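Local coordinates for protein discoidin-2 (Dictyostelium discoideum, PDB 2VMD) that binds galactose and N-acetylgalactosamine as a trimeric lectin and may take part in spore coat formation, at residues 205-210 and 243-248. Numbering follows the deposited sequence.
Sequences CKKVDA and VYDLTF. With MBG (methyl beta-D-galactopyranoside), chain D.
D209 and Y244 lie side by side at one end of an antiparallel strand pair and together hold methyl beta-D-galactopyranoside. The D209 carboxylate grips two neighbouring sugar hydroxyls, OD1 accepting from O4 of the galactoside at 2.7 Å and OD2 from its O3 at 2.7 Å, and Q216 of the second subunit also bonds OD1. The Y244 ring takes the apolar side of the sugar: C4 lies over the ring centre, 3.6 Å from CD1, with C3 and C5 close by, a CH-pi contact with the sugar's carbons. With CG of D209 anti to its amide nitrogen (chi1 -169°), the carboxylate runs beside this ring, the planes 30° apart.

Two classic beta bulges interrupt the ladder. At the sugar end, the single carbonyl oxygen D209 O accepts two N-H groups, from Y244 N (2.7 Å) and D245 N; the extra residue places Y244 next to D209. At the other end, T247 O accepts from K206 N at 2.8 Å and weakly from K207 N. Between them, T247 N bonds K207 O and D209 N bonds D245 O.

On the face shared with D209, extended K207 reaches past T247 to a salt bridge with D245, NZ to OD2 3.0 Å, approaching on the anti side of the carboxylate, whose OD1 is held by G172 N. The reverse face is apolar: V208 CG2 meets L246 CD2 at 3.8 Å, and C205 SG sits 4.8 Å from the F248 ring centroid.

Strand 200-211 also pairs with a strand of the second subunit, whose R218 and W238 bond the same sugar. The galactoside thus sits at a subunit interface of the trimer, so binding at this site of the H-type lectin domain probably requires the assembled lectin, with one carboxylate reading O3 and axial O4 while an aromatic ring supports the sugar's carbon face.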
loop_
_atom_site.group_PDB
_atom_site.type_symbol
_atom_site.label_atom_id
_atom_site.label_comp_id
_atom_site.label_asym_id
_atom_site.label_seq_id
_atom_site.Cartn_x
_atom_site.Cartn_y
_atom_site.Cartn_z
ATOM N N CYS A 205 4.296 -29.694 2.377
ATOM C CA CYS A 205 3.497 -30.908 2.421
ATOM C C CYS A 205 2.501 -30.914 3.595
ATOM O O CYS A 205 2.848 -30.553 4.748
ATOM C CB CYS A 205 4.412 -32.138 2.516
ATOM S SG CYS A 205 3.475 -33.689 2.231
ATOM N N LYS A 206 1.269 -31.326 3.302
ATOM C CA LYS A 206 0.280 -31.496 4.377
ATOM C C LYS A 206 -0.409 -32.861 4.383
ATOM O O LYS A 206 -1.339 -33.076 5.171
ATOM C CB LYS A 206 -0.770 -30.374 4.358
ATOM C CG LYS A 206 -1.629 -30.303 3.071
ATOM C CD LYS A 206 -2.740 -29.257 3.260
ATOM C CE LYS A 206 -3.814 -29.347 2.205
ATOM N NZ LYS A 206 -4.706 -28.110 2.182
ATOM N N LYS A 207 0.032 -33.765 3.508
ATOM C CA LYS A 207 -0.400 -35.175 3.528
ATOM C C LYS A 207 0.622 -36.094 2.903
ATOM O O LYS A 207 1.054 -35.857 1.755
ATOM C CB LYS A 207 -1.707 -35.371 2.767
ATOM C CG LYS A 207 -2.119 -36.826 2.647
ATOM C CD LYS A 207 -3.208 -37.013 1.583
ATOM C CE LYS A 207 -3.831 -38.339 1.732
ATOM N NZ LYS A 207 -5.012 -38.477 0.797
ATOM N N VAL A 208 0.968 -37.156 3.636
ATOM C CA VAL A 208 1.775 -38.256 3.133
ATOM C C VAL A 208 1.006 -39.569 3.305
ATOM O O VAL A 208 0.552 -39.899 4.420
ATOM C CB VAL A 208 3.152 -38.335 3.859
ATOM C CG1 VAL A 208 3.887 -39.669 3.541
ATOM C CG2 VAL A 208 4.000 -37.154 3.466
ATOM N N ASP A 209 0.840 -40.268 2.182
ATOM C CA ASP A 209 0.306 -41.637 2.138
ATOM C C ASP A 209 1.254 -42.428 1.239
ATOM O O ASP A 209 1.091 -42.466 -0.001
ATOM C CB ASP A 209 -1.104 -41.619 1.568
ATOM C CG ASP A 209 -1.827 -42.935 1.718
ATOM O OD1 ASP A 209 -1.205 -43.938 2.151
ATOM O OD2 ASP A 209 -3.046 -42.965 1.360
ATOM N N ALA A 210 2.257 -43.031 1.859
ATOM C CA ALA A 210 3.362 -43.624 1.101
ATOM C C ALA A 210 3.938 -44.848 1.814
ATOM O O ALA A 210 3.935 -44.934 3.054
ATOM C CB ALA A 210 4.453 -42.583 0.859
ATOM N N VAL A 243 4.170 -44.444 -3.594
ATOM C CA VAL A 243 3.500 -43.275 -3.013
ATOM C C VAL A 243 2.053 -43.357 -3.465
ATOM O O VAL A 243 1.789 -43.296 -4.668
ATOM C CB VAL A 243 4.148 -41.964 -3.486
ATOM C CG1 VAL A 243 3.334 -40.742 -2.980
ATOM C CG2 VAL A 243 5.638 -41.887 -3.080
ATOM N N TYR A 244 1.151 -43.495 -2.490
ATOM C CA TYR A 244 -0.300 -43.613 -2.690
ATOM C C TYR A 244 -0.946 -42.243 -2.926
ATOM O O TYR A 244 -1.740 -42.083 -3.880
ATOM C CB TYR A 244 -0.941 -44.329 -1.508
ATOM C CG TYR A 244 -2.370 -44.817 -1.685
ATOM C CD1 TYR A 244 -2.633 -46.161 -1.969
ATOM C CD2 TYR A 244 -3.455 -43.944 -1.531
ATOM C CE1 TYR A 244 -3.946 -46.614 -2.126
ATOM C CE2 TYR A 244 -4.760 -44.387 -1.664
ATOM C CZ TYR A 244 -5.000 -45.719 -1.965
ATOM O OH TYR A 244 -6.318 -46.151 -2.094
ATOM N N ASP A 245 -0.559 -41.252 -2.122
ATOM C CA ASP A 245 -0.959 -39.857 -2.366
ATOM C C ASP A 245 -0.027 -38.925 -1.625
ATOM O O ASP A 245 0.532 -39.307 -0.592
ATOM C CB ASP A 245 -2.395 -39.632 -1.870
ATOM C CG ASP A 245 -3.116 -38.439 -2.560
ATOM O OD1 ASP A 245 -2.637 -37.900 -3.591
ATOM O OD2 ASP A 245 -4.207 -38.068 -2.070
ATOM N N LEU A 246 0.079 -37.680 -2.115
ATOM C CA LEU A 246 0.811 -36.616 -1.430
ATOM C C LEU A 246 -0.011 -35.354 -1.677
ATOM O O LEU A 246 -0.629 -35.230 -2.743
ATOM C CB LEU A 246 2.210 -36.420 -2.053
ATOM C CG LEU A 246 3.382 -37.362 -1.761
ATOM C CD1 LEU A 246 4.598 -37.098 -2.725
ATOM C CD2 LEU A 246 3.784 -37.316 -0.303
ATOM N N THR A 247 -0.098 -34.464 -0.690
ATOM C CA THR A 247 -0.778 -33.152 -0.881
ATOM C C THR A 247 0.165 -32.016 -0.438
ATOM O O THR A 247 0.768 -32.117 0.631
ATOM C CB THR A 247 -2.093 -33.059 -0.063
ATOM O OG1 THR A 247 -2.950 -34.162 -0.398
ATOM C CG2 THR A 247 -2.859 -31.704 -0.302
ATOM N N PHE A 248 0.246 -30.953 -1.254
ATOM C CA PHE A 248 0.971 -29.718 -0.941
ATOM C C PHE A 248 0.002 -28.529 -0.920
ATOM O O PHE A 248 -0.896 -28.438 -1.775
ATOM C CB PHE A 248 2.047 -29.454 -1.986
ATOM C CG PHE A 248 3.201 -30.397 -1.919
ATOM C CD1 PHE A 248 4.311 -30.106 -1.125
ATOM C CD2 PHE A 248 3.189 -31.598 -2.636
ATOM C CE1 PHE A 248 5.388 -31.000 -1.048
ATOM C CE2 PHE A 248 4.280 -32.487 -2.565
ATOM C CZ PHE A 248 5.366 -32.180 -1.772
HETATM C C1 MBG D . -5.397 -48.318 2.360
HETATM C C2 MBG D . -5.571 -46.840 2.770
HETATM C C3 MBG D . -4.875 -45.957 1.742
HETATM C C4 MBG D . -3.406 -46.373 1.585
HETATM C C5 MBG D . -3.340 -47.882 1.300
HETATM C C6 MBG D . -1.898 -48.359 1.189
HETATM C C7 MBG D . -6.361 -48.706 4.532
HETATM O O1 MBG D . -6.107 -49.252 3.204
HETATM O O2 MBG D . -6.936 -46.417 2.853
HETATM O O3 MBG D . -5.027 -44.578 2.115
HETATM O O4 MBG D . -2.680 -46.062 2.787
HETATM O O5 MBG D . -3.972 -48.629 2.344
HETATM O O6 MBG D . -1.880 -49.683 0.635
#